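Local coordinates for NAD-dependent aldehyde dehydrogenase (Sinorhizobium meliloti, PDB 3U4J), which oxidises aldehydes to carboxylic acids with NAD as electron acceptor, at the interface of chains A and B. Sequence-based numbering; all coordinates share one arbitrary frame. Chains: chain A/B, NAD-dependent aldehyde dehydrogenase.

Contacts 1 and 2 follow the same strand of chain B, 489-497, as it runs across chain A: its start, with B:Gln490 and B:Lys492, lies in contact 1, and its end, B:Thr497, enters contact 2, the C-alpha centres being about 20 Å apart. Contact 3, about 34 Å from contact 1 and 47 Å from contact 2, partly repeats contact 1 with the chains exchanged. There A:Lys492 and A:Glu160 face helix 439-448 of chain B, whereas in contact 1 their chain B copies face that helix in chain A. This reciprocal strand exchange fits the oligomerisation arms of the family's dimers, two of which probably build the tetramer.

Contact 1: the interface of chains A and B. Residues chain A 446-449, 451, 454, 471; chain B 160, 490-492.
The phenol ring of A:Tyr471 lies between its own chain and the partner: the backbone N of A:Ala451 sits over the centre of one face, 3.8 Å above the plane, and B:Gln490 covers the other. This is the oligomerisation arm of an aldehyde dehydrogenase, here strands 153-161 and 489-497 of chain B laid against chain A. B:Gln490 bends at chi2 (-81°), which brings its amide parallel to the ring, the planes 4° apart. Its CB makes a CH-pi contact, 3.5 Å from CZ of A:Tyr471. At the ring edge, in plane, stands carboxylate oxygen OE1 of B:Glu160. The hydroxyl OH of A:Tyr471 donates to that OE1 at 2.5 Å, a short bond arriving from above the carboxylate plane, with ring and carboxylate nearly perpendicular. The other oxygen, OE2, takes the ammonium NZ of B:Lys492 on its syn side at 2.6 Å, forming a salt bridge within chain B that fixes the lysine tip. From there NZ donates to A:Ile446 O, in the last turn of helix 439-448, at 2.9 Å in the carbonyl plane, and to A:Ile449 O just beyond the helix at 2.7 Å, tilted from the carbonyl plane. In the lysine stem CG, anti to the backbone N (chi1 170°), lies against the thiol SG of A:Cys454 at 3.8 Å, and the chain turns farther on, at chi3, toward the carbonyls. These carbonyls, together with B:Glu160, would probably favour a charged ammonium.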
ATOM      1  N   ILE A 446      23.483  -8.600   5.106  1.00 10.97           N
ATOM      2  CA  ILE A 446      22.125  -8.736   5.624  1.00 11.50           C
ATOM      3  C   ILE A 446      21.106  -9.191   4.548  1.00 10.81           C
ATOM      4  O   ILE A 446      20.211  -9.988   4.834  1.00 10.10           O
ATOM      5  CB  ILE A 446      21.721  -7.481   6.470  1.00 11.96           C
ATOM      6  CG1 ILE A 446      20.962  -7.895   7.738  1.00 14.40           C
ATOM      7  CG2 ILE A 446      20.910  -6.480   5.681  1.00 14.31           C
ATOM      8  CD1 ILE A 446      21.781  -8.744   8.703  1.00 10.50           C
ATOM      9  N   ARG A 447      21.277  -8.736   3.304  1.00 10.71           N
ATOM     10  CA  ARG A 447      20.459  -9.199   2.182  1.00 10.52           C
ATOM     11  C   ARG A 447      20.672 -10.668   1.837  1.00 10.76           C
ATOM     12  O   ARG A 447      19.766 -11.307   1.278  1.00 10.56           O
ATOM     13  CB  ARG A 447      20.716  -8.376   0.924  1.00 10.67           C
ATOM     14  CG  ARG A 447      20.196  -6.967   1.030  1.00 11.75           C
ATOM     15  CD  ARG A 447      20.679  -6.122  -0.143  1.00 14.16           C
ATOM     16  NE  ARG A 447      19.745  -6.146  -1.272  1.00 14.49           N
ATOM     17  CZ  ARG A 447      20.096  -5.924  -2.542  1.00 15.84           C
ATOM     18  NH1 ARG A 447      21.360  -5.711  -2.875  1.00 12.73           N
ATOM     19  NH2 ARG A 447      19.178  -5.945  -3.498  1.00 17.36           N
ATOM     20  N   ARG A 448      21.852 -11.195   2.148  1.00  9.98           N
ATOM     21  CA  ARG A 448      22.170 -12.588   1.806  1.00 11.32           C
ATOM     22  C   ARG A 448      21.887 -13.600   2.920  1.00 10.79           C
ATOM     23  O   ARG A 448      21.895 -14.793   2.668  1.00 11.62           O
ATOM     24  CB  ARG A 448      23.627 -12.702   1.336  1.00 11.11           C
ATOM     25  CG  ARG A 448      23.798 -12.130  -0.070  1.00 12.33           C
ATOM     26  CD  ARG A 448      25.217 -11.718  -0.406  1.00 13.57           C
ATOM     27  NE  ARG A 448      25.206 -10.930  -1.652  1.00 15.40           N
ATOM     28  CZ  ARG A 448      26.312 -10.566  -2.314  1.00 19.32           C
ATOM     29  NH1 ARG A 448      27.524 -10.896  -1.843  1.00 16.35           N
ATOM     30  NH2 ARG A 448      26.212  -9.879  -3.437  1.00 16.58           N
ATOM     31  N   ILE A 449      21.643 -13.131   4.139  1.00 10.06           N
ATOM     32  CA  ILE A 449      21.366 -14.059   5.256  1.00  9.82           C
ATOM     33  C   ILE A 449      19.873 -14.415   5.245  1.00 10.62           C
ATOM     34  O   ILE A 449      19.023 -13.523   5.154  1.00 10.22           O
ATOM     35  CB  ILE A 449      21.819 -13.483   6.609  1.00 10.30           C
ATOM     36  CG1 ILE A 449      23.355 -13.409   6.624  1.00 10.53           C
ATOM     37  CG2 ILE A 449      21.305 -14.339   7.778  1.00  7.81           C
ATOM     38  CD1 ILE A 449      23.940 -12.607   7.798  1.00 12.20           C
ATOM     39  N   ALA A 451      17.147 -15.033   7.070  1.00 11.22           N
ATOM     40  CA  ALA A 451      16.511 -14.886   8.375  1.00 10.94           C
ATOM     41  C   ALA A 451      15.530 -13.717   8.299  1.00 10.54           C
ATOM     42  O   ALA A 451      15.781 -12.753   7.580  1.00 10.52           O
ATOM     43  CB  ALA A 451      17.542 -14.626   9.453  1.00 11.05           C
ATOM     44  N   CYS A 454      16.198  -9.183  11.200  1.00  8.45           N
ATOM     45  CA  CYS A 454      17.602  -8.862  11.010  1.00  7.84           C
ATOM     46  C   CYS A 454      17.931  -7.551  11.658  1.00  7.57           C
ATOM     47  O   CYS A 454      17.047  -6.697  11.811  1.00  7.22           O
ATOM     48  CB  CYS A 454      17.899  -8.803   9.506  1.00  8.61           C
ATOM     49  SG  CYS A 454      17.989 -10.434   8.770  1.00 11.92           S
ATOM     50  N   TYR A 471      12.386 -17.478   8.539  1.00  8.43           N
ATOM     51  CA  TYR A 471      12.533 -18.251   7.310  1.00  9.23           C
ATOM     52  C   TYR A 471      12.701 -19.682   7.765  1.00  9.62           C
ATOM     53  O   TYR A 471      12.931 -19.920   8.964  1.00  9.56           O
ATOM     54  CB  TYR A 471      13.828 -17.837   6.605  1.00  9.74           C
ATOM     55  CG  TYR A 471      13.826 -16.526   5.806  1.00  8.39           C
ATOM     56  CD1 TYR A 471      14.457 -16.467   4.555  1.00 11.50           C
ATOM     57  CD2 TYR A 471      13.229 -15.360   6.298  1.00 10.04           C
ATOM     58  CE1 TYR A 471      14.497 -15.275   3.813  1.00 10.55           C
ATOM     59  CE2 TYR A 471      13.258 -14.151   5.553  1.00 10.43           C
ATOM     60  CZ  TYR A 471      13.887 -14.140   4.318  1.00 11.09           C
ATOM     61  OH  TYR A 471      13.920 -12.990   3.583  1.00 12.29           O
TER
ATOM     62  N   GLU B 160      11.833 -10.736  -0.537  1.00  9.12           N
ATOM     63  CA  GLU B 160      12.734 -11.714  -1.183  1.00 10.48           C
ATOM     64  C   GLU B 160      11.898 -12.893  -1.642  1.00 10.34           C
ATOM     65  O   GLU B 160      10.817 -13.097  -1.104  1.00  9.59           O
ATOM     66  CB  GLU B 160      13.776 -12.220  -0.189  1.00 11.22           C
ATOM     67  CG  GLU B 160      14.717 -11.139   0.337  1.00 14.57           C
ATOM     68  CD  GLU B 160      15.740 -11.671   1.337  1.00 19.50           C
ATOM     69  OE1 GLU B 160      15.668 -12.864   1.739  1.00 18.58           O
ATOM     70  OE2 GLU B 160      16.606 -10.864   1.719  1.00 19.01           O
ATOM     71  N   GLN B 490       9.216 -13.941   0.910  1.00 10.02           N
ATOM     72  CA  GLN B 490       9.522 -13.849   2.321  1.00 10.22           C
ATOM     73  C   GLN B 490       9.773 -12.372   2.548  1.00 10.65           C
ATOM     74  O   GLN B 490      10.315 -11.687   1.657  1.00 10.36           O
ATOM     75  CB  GLN B 490      10.813 -14.610   2.656  1.00 10.71           C
ATOM     76  CG  GLN B 490      10.724 -16.146   2.725  1.00 13.24           C
ATOM     77  CD  GLN B 490      10.178 -16.708   4.056  1.00 16.13           C
ATOM     78  OE1 GLN B 490      10.286 -17.905   4.304  1.00 18.45           O
ATOM     79  NE2 GLN B 490       9.577 -15.865   4.883  1.00 14.53           N
ATOM     80  N   PHE B 491       9.408 -11.894   3.737  1.00 10.10           N
ATOM     81  CA  PHE B 491       9.665 -10.521   4.145  1.00 10.00           C
ATOM     82  C   PHE B 491      10.661 -10.489   5.284  1.00 10.08           C
ATOM     83  O   PHE B 491      10.550 -11.242   6.274  1.00 10.26           O
ATOM     84  CB  PHE B 491       8.363  -9.839   4.505  1.00  9.88           C
ATOM     85  CG  PHE B 491       7.398  -9.755   3.337  1.00 10.94           C
ATOM     86  CD1 PHE B 491       7.500  -8.728   2.412  1.00 12.82           C
ATOM     87  CD2 PHE B 491       6.424 -10.728   3.150  1.00 14.32           C
ATOM     88  CE1 PHE B 491       6.614  -8.638   1.327  1.00 12.92           C
ATOM     89  CE2 PHE B 491       5.530 -10.652   2.066  1.00 13.78           C
ATOM     90  CZ  PHE B 491       5.646  -9.603   1.152  1.00 14.85           C
ATOM     91  N   LYS B 492      11.666  -9.643   5.121  1.00  9.03           N
ATOM     92  CA  LYS B 492      12.759  -9.587   6.071  1.00  9.28           C
ATOM     93  C   LYS B 492      12.731  -8.211   6.710  1.00  9.28           C
ATOM     94  O   LYS B 492      12.852  -7.202   6.003  1.00  8.31           O
ATOM     95  CB  LYS B 492      14.076  -9.824   5.335  1.00  9.86           C
ATOM     96  CG  LYS B 492      15.341  -9.553   6.158  1.00  8.53           C
ATOM     97  CD  LYS B 492      16.577  -9.738   5.243  1.00 10.13           C
ATOM     98  CE  LYS B 492      16.874 -11.224   5.000  1.00  9.89           C
ATOM     99  NZ  LYS B 492      17.886 -11.406   3.894  1.00  8.50           N
TER

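Contact 2: the interface of chains A and B. Residues chain A 287, 290, 435, 457-458; chain B 497, 499-502.
B:Pro501 sets CG and CD against A:Asn457 O and the indole of A:Trp435, where the C-terminal tail of chain B leaves strand 489-497 and lies on chain A. Around the proline, CB stands 4.2 Å from A:Asn457 O, CG approaches that same carbonyl oxygen while meeting CH2 of the indole at 4.0 Å, and CD lies 3.2 Å from A:Asn457 O and also near indole CZ3. Proline and tryptophan thus reach tip to tip, the far rim of the indole touching the pyrrolidine. The indole is backed within chain A by A:Asn457 CA and A:Ser458 N, both over one face toward its rim. The side chain of A:Asn457 points to the turn after the strand: CB packs 3.5 Å from B:Thr497 O and also faces B:Gly499 O, while the amide oxygen OD1 lies 3.4 Å from B:Thr497 O without a hydrogen bond. An alanine here would keep CB but lose the amide beyond it, and would probably leave a gap beside B:Thr497 O. Farther along the tail, the methyl CB of A:Ala287, on helix 285-297, meets B:Arg500 CB at 3.8 Å; that arginine is poorly ordered, so the contact is weakly supported. Polar linkage passes through water. A:Ser458 OG occupies the position between its backbone N and carbonyl carbon (chi1 45°) and binds water 1 at 2.9 Å, while the hydroxyl OG1 of B:Thr497 holds the same water at 2.6 Å.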
ATOM      1  N   ALA A 287      30.961  -1.340  20.931  1.00 12.80           N
ATOM      2  CA  ALA A 287      29.531  -1.535  20.700  1.00 11.96           C
ATOM      3  C   ALA A 287      29.202  -2.995  20.366  1.00 11.31           C
ATOM      4  O   ALA A 287      28.236  -3.562  20.892  1.00 10.00           O
ATOM      5  CB  ALA A 287      29.046  -0.604  19.607  1.00 11.78           C
ATOM      6  N   ASP A 290      29.439  -5.296  23.512  1.00 11.42           N
ATOM      7  CA  ASP A 290      28.266  -5.116  24.360  1.00 11.59           C
ATOM      8  C   ASP A 290      27.048  -5.812  23.740  1.00 11.11           C
ATOM      9  O   ASP A 290      26.282  -6.488  24.429  1.00 10.30           O
ATOM     10  CB  ASP A 290      28.037  -3.604  24.552  1.00 11.87           C
ATOM     11  CG  ASP A 290      26.791  -3.294  25.347  1.00 13.45           C
ATOM     12  OD1 ASP A 290      25.732  -3.033  24.723  1.00 16.18           O
ATOM     13  OD2 ASP A 290      26.863  -3.315  26.602  1.00 12.39           O
ATOM     14  N   TRP A 435      27.468  -6.673  12.327  1.00  9.20           N
ATOM     15  CA  TRP A 435      28.189  -5.507  12.849  1.00  9.31           C
ATOM     16  C   TRP A 435      29.331  -5.104  11.909  1.00  9.63           C
ATOM     17  O   TRP A 435      30.261  -5.880  11.697  1.00  9.09           O
ATOM     18  CB  TRP A 435      28.727  -5.792  14.256  1.00 10.36           C
ATOM     19  CG  TRP A 435      27.641  -6.105  15.302  1.00  9.33           C
ATOM     20  CD1 TRP A 435      26.985  -7.277  15.464  1.00 10.86           C
ATOM     21  CD2 TRP A 435      27.114  -5.204  16.297  1.00 10.64           C
ATOM     22  NE1 TRP A 435      26.078  -7.180  16.516  1.00 10.00           N
ATOM     23  CE2 TRP A 435      26.148  -5.919  17.044  1.00 11.23           C
ATOM     24  CE3 TRP A 435      27.389  -3.871  16.644  1.00 10.97           C
ATOM     25  CZ2 TRP A 435      25.431  -5.340  18.105  1.00  9.01           C
ATOM     26  CZ3 TRP A 435      26.695  -3.304  17.707  1.00 11.02           C
ATOM     27  CH2 TRP A 435      25.715  -4.039  18.418  1.00 11.36           C
ATOM     28  N   ASN A 457      24.316  -3.565  13.339  1.00  8.63           N
ATOM     29  CA  ASN A 457      24.901  -2.776  14.444  1.00  9.69           C
ATOM     30  C   ASN A 457      23.983  -2.655  15.662  1.00  9.44           C
ATOM     31  O   ASN A 457      23.907  -1.605  16.334  1.00 10.32           O
ATOM     32  CB  ASN A 457      25.337  -1.386  13.950  1.00  9.45           C
ATOM     33  CG  ASN A 457      26.438  -1.458  12.893  1.00 10.20           C
ATOM     34  OD1 ASN A 457      26.522  -0.601  11.992  1.00 10.96           O
ATOM     35  ND2 ASN A 457      27.289  -2.474  12.995  1.00  5.35           N
ATOM     36  N   SER A 458      23.248  -3.727  15.914  1.00  8.49           N
ATOM     37  CA  SER A 458      22.275  -3.745  16.983  1.00  7.34           C
ATOM     38  C   SER A 458      21.816  -5.192  17.156  1.00  7.29           C
ATOM     39  O   SER A 458      22.184  -6.076  16.376  1.00  7.06           O
ATOM     40  CB  SER A 458      21.087  -2.810  16.643  1.00  7.52           C
ATOM     41  OG  SER A 458      20.662  -3.006  15.310  1.00  8.45           O
TER
ATOM     42  N   THR B 497      20.892   0.170  12.694  1.00  8.80           N
ATOM     43  CA  THR B 497      21.441   1.261  13.486  1.00 10.17           C
ATOM     44  C   THR B 497      22.645   1.846  12.741  1.00 11.93           C
ATOM     45  O   THR B 497      23.548   1.102  12.338  1.00 11.99           O
ATOM     46  CB  THR B 497      21.845   0.789  14.931  1.00 10.01           C
ATOM     47  OG1 THR B 497      20.655   0.610  15.704  1.00  9.86           O
ATOM     48  CG2 THR B 497      22.683   1.817  15.642  1.00  9.86           C
ATOM     49  N   GLY B 499      25.823   4.034  13.126  1.00 15.56           N
ATOM     50  CA  GLY B 499      26.666   4.317  14.278  1.00 16.25           C
ATOM     51  C   GLY B 499      26.480   3.190  15.281  1.00 16.50           C
ATOM     52  O   GLY B 499      26.563   2.011  14.919  1.00 16.20           O
ATOM     53  N   ARG B 500      26.173   3.538  16.521  1.00 17.00           N
ATOM     54  CA  ARG B 500      26.117   2.519  17.568  1.00 19.18           C
ATOM     55  C   ARG B 500      24.881   2.644  18.470  1.00 18.40           C
ATOM     56  O   ARG B 500      24.429   3.750  18.757  1.00 17.42           O
ATOM     57  CB  ARG B 500      27.408   2.553  18.411  1.00 20.21           C
ATOM     58  CG  ARG B 500      27.445   3.636  19.488  1.00 25.61           C
ATOM     59  CD  ARG B 500      28.884   3.928  20.006  1.00 34.38           C
ATOM     60  NE  ARG B 500      29.018   5.347  20.362  1.00 40.42           N
ATOM     61  CZ  ARG B 500      29.427   6.311  19.531  1.00 43.47           C
ATOM     62  NH1 ARG B 500      29.785   6.026  18.279  1.00 45.52           N
ATOM     63  NH2 ARG B 500      29.489   7.569  19.949  1.00 43.52           N
ATOM     64  N   PRO B 501      24.353   1.505  18.948  1.00 18.36           N
ATOM     65  CA  PRO B 501      23.224   1.597  19.870  1.00 18.37           C
ATOM     66  C   PRO B 501      23.694   2.052  21.276  1.00 18.15           C
ATOM     67  O   PRO B 501      24.902   2.017  21.571  1.00 16.90           O
ATOM     68  CB  PRO B 501      22.671   0.166  19.879  1.00 18.59           C
ATOM     69  CG  PRO B 501      23.833  -0.699  19.497  1.00 19.54           C
ATOM     70  CD  PRO B 501      24.865   0.125  18.813  1.00 18.19           C
ATOM     71  N   ALA B 502      22.757   2.470  22.126  1.00 18.23           N
ATOM     72  CA  ALA B 502      23.061   2.697  23.548  1.00 19.13           C
ATOM     73  C   ALA B 502      23.482   1.345  24.185  1.00 19.04           C
ATOM     74  O   ALA B 502      22.901   0.309  23.850  1.00 18.88           O
ATOM     75  CB  ALA B 502      21.841   3.322  24.275  1.00 19.20           C
TER
HETATM   76  O   HOH W   1      18.653  -0.994  15.062  1.00 11.73           O

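Contact 3: the interface of chains A and B. Residues chain A 156, 158, 160, 492; chain B 443, 446-448.
A:Leu158 and B:Arg447 cross at about a right angle, the leucine methyl CD1 touching CG on the aliphatic stem of the arginine at 3.9 Å. In this part of the aldehyde dehydrogenase oligomerisation arm, strand 153-161 of chain A faces helix 439-448 of chain B, with A:Lys492 arriving from the neighbouring strand 489-497. The arginine has CG anti to its carbonyl carbon, and its extended stem (chi2 171°) leads away from A:Glu160; its NE stays 6.3 Å from carboxylate oxygen OE2, and any attraction between the two charges would be long-range. A:Lys492 instead projects its tip at the helix end. Its chain is extended as far as CD, then bends at chi3 (-72°), and the ammonium NZ donates to B:Ile446 O at 2.8 Å, in the carbonyl plane and on a lone pair. NZ can also donate to B:Arg447 O, 3.1 Å away, so two neighbouring carbonyls share the one ammonium. A:Glu160 comes to NZ from its own chain: extended beyond CG, it offers OE2, which receives NZ on the syn side at 2.6 Å. This salt bridge positions the lysine and probably offsets its charge. OE2 also lies 3.1 Å from B:Arg447 O, a close acceptor pair; NZ, within bonding distance of both, is likely to relieve their repulsion. Beyond A:Leu158, A:Leu156 and B:Leu443 approach more loosely, CD1 to CD2 at 4.3 Å.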
ATOM      1  N   LEU A 156     -14.023  -5.315  -5.871  1.00 11.98           N
ATOM      2  CA  LEU A 156     -13.818  -5.002  -4.472  1.00 12.88           C
ATOM      3  C   LEU A 156     -13.020  -6.125  -3.864  1.00 13.46           C
ATOM      4  O   LEU A 156     -13.230  -7.301  -4.179  1.00 15.63           O
ATOM      5  CB  LEU A 156     -15.137  -4.880  -3.715  1.00 12.47           C
ATOM      6  CG  LEU A 156     -16.197  -3.915  -4.257  1.00 13.24           C
ATOM      7  CD1 LEU A 156     -17.474  -4.036  -3.423  1.00 13.09           C
ATOM      8  CD2 LEU A 156     -15.698  -2.465  -4.290  1.00 10.13           C
ATOM      9  N   LEU A 158     -12.518  -7.093  -0.037  1.00 10.41           N
ATOM     10  CA  LEU A 158     -12.915  -6.777   1.331  1.00  9.89           C
ATOM     11  C   LEU A 158     -12.059  -7.528   2.359  1.00  9.60           C
ATOM     12  O   LEU A 158     -11.849  -8.728   2.247  1.00  9.40           O
ATOM     13  CB  LEU A 158     -14.417  -7.082   1.541  1.00 10.18           C
ATOM     14  CG  LEU A 158     -15.355  -6.300   0.601  1.00 10.87           C
ATOM     15  CD1 LEU A 158     -16.829  -6.777   0.751  1.00 12.52           C
ATOM     16  CD2 LEU A 158     -15.243  -4.781   0.820  1.00 10.95           C
ATOM     17  N   GLU A 160     -11.761  -9.005   6.036  1.00  9.29           N
ATOM     18  CA  GLU A 160     -12.656  -9.561   7.051  1.00 10.97           C
ATOM     19  C   GLU A 160     -11.797 -10.330   8.052  1.00 10.38           C
ATOM     20  O   GLU A 160     -10.644 -10.682   7.749  1.00 11.11           O
ATOM     21  CB  GLU A 160     -13.713 -10.480   6.404  1.00 11.09           C
ATOM     22  CG  GLU A 160     -14.580  -9.793   5.332  1.00 14.62           C
ATOM     23  CD  GLU A 160     -15.708 -10.696   4.791  1.00 17.66           C
ATOM     24  OE1 GLU A 160     -15.649 -11.941   4.949  1.00 17.86           O
ATOM     25  OE2 GLU A 160     -16.647 -10.145   4.188  1.00 18.12           O
ATOM     26  N   LYS A 492     -11.637 -11.113   0.720  1.00 11.14           N
ATOM     27  CA  LYS A 492     -12.740 -11.530  -0.124  1.00 11.97           C
ATOM     28  C   LYS A 492     -12.707 -10.714  -1.404  1.00 11.74           C
ATOM     29  O   LYS A 492     -12.879  -9.488  -1.376  1.00 11.18           O
ATOM     30  CB  LYS A 492     -14.069 -11.349   0.631  1.00 12.25           C
ATOM     31  CG  LYS A 492     -15.319 -11.528  -0.221  1.00 13.09           C
ATOM     32  CD  LYS A 492     -16.580 -11.210   0.590  1.00 12.97           C
ATOM     33  CE  LYS A 492     -16.879 -12.280   1.600  1.00 12.57           C
ATOM     34  NZ  LYS A 492     -17.876 -11.785   2.585  1.00 14.51           N
TER
ATOM     35  N   LEU B 443     -25.080  -6.003  -1.587  1.00 14.76           N
ATOM     36  CA  LEU B 443     -23.858  -5.781  -0.811  1.00 15.24           C
ATOM     37  C   LEU B 443     -23.833  -6.390   0.591  1.00 15.11           C
ATOM     38  O   LEU B 443     -22.807  -6.958   0.968  1.00 15.68           O
ATOM     39  CB  LEU B 443     -23.471  -4.301  -0.782  1.00 14.70           C
ATOM     40  CG  LEU B 443     -23.025  -3.780  -2.152  1.00 15.86           C
ATOM     41  CD1 LEU B 443     -23.029  -2.232  -2.166  1.00 15.38           C
ATOM     42  CD2 LEU B 443     -21.632  -4.377  -2.556  1.00 15.50           C
ATOM     43  N   ILE B 446     -23.484 -10.203   0.232  1.00 14.33           N
ATOM     44  CA  ILE B 446     -22.126 -10.616  -0.151  1.00 14.87           C
ATOM     45  C   ILE B 446     -21.133 -10.434   1.010  1.00 15.13           C
ATOM     46  O   ILE B 446     -20.275 -11.300   1.238  1.00 15.97           O
ATOM     47  CB  ILE B 446     -21.663  -9.956  -1.506  1.00 15.10           C
ATOM     48  CG1 ILE B 446     -20.824 -10.948  -2.338  1.00 16.76           C
ATOM     49  CG2 ILE B 446     -20.897  -8.673  -1.307  1.00 15.32           C
ATOM     50  CD1 ILE B 446     -21.563 -12.226  -2.726  1.00 18.69           C
ATOM     51  N   ARG B 447     -21.271  -9.338   1.761  1.00 14.96           N
ATOM     52  CA  ARG B 447     -20.403  -9.088   2.934  1.00 15.37           C
ATOM     53  C   ARG B 447     -20.580 -10.145   4.009  1.00 15.17           C
ATOM     54  O   ARG B 447     -19.661 -10.413   4.773  1.00 15.25           O
ATOM     55  CB  ARG B 447     -20.660  -7.698   3.549  1.00 14.77           C
ATOM     56  CG  ARG B 447     -20.169  -6.550   2.680  1.00 14.86           C
ATOM     57  CD  ARG B 447     -20.644  -5.217   3.237  1.00 15.34           C
ATOM     58  NE  ARG B 447     -19.728  -4.661   4.228  1.00 13.82           N
ATOM     59  CZ  ARG B 447     -20.089  -3.817   5.193  1.00 19.13           C
ATOM     60  NH1 ARG B 447     -21.370  -3.434   5.344  1.00 17.40           N
ATOM     61  NH2 ARG B 447     -19.166  -3.359   6.022  1.00 17.75           N
ATOM     62  N   ARG B 448     -21.759 -10.765   4.071  1.00 14.25           N
ATOM     63  CA  ARG B 448     -22.004 -11.720   5.148  1.00 14.67           C
ATOM     64  C   ARG B 448     -21.703 -13.193   4.824  1.00 14.28           C
ATOM     65  O   ARG B 448     -21.722 -14.034   5.698  1.00 13.69           O
ATOM     66  CB  ARG B 448     -23.424 -11.550   5.687  1.00 14.29           C
ATOM     67  CG  ARG B 448     -23.567 -10.246   6.478  1.00 15.46           C
ATOM     68  CD  ARG B 448     -25.021  -9.761   6.518  1.00 16.55           C
ATOM     69  NE  ARG B 448     -25.095  -8.452   7.189  1.00 17.51           N
ATOM     70  CZ  ARG B 448     -26.224  -7.873   7.595  1.00 20.58           C
ATOM     71  NH1 ARG B 448     -27.412  -8.473   7.393  1.00 16.31           N
ATOM     72  NH2 ARG B 448     -26.165  -6.679   8.187  1.00 18.27           N
TER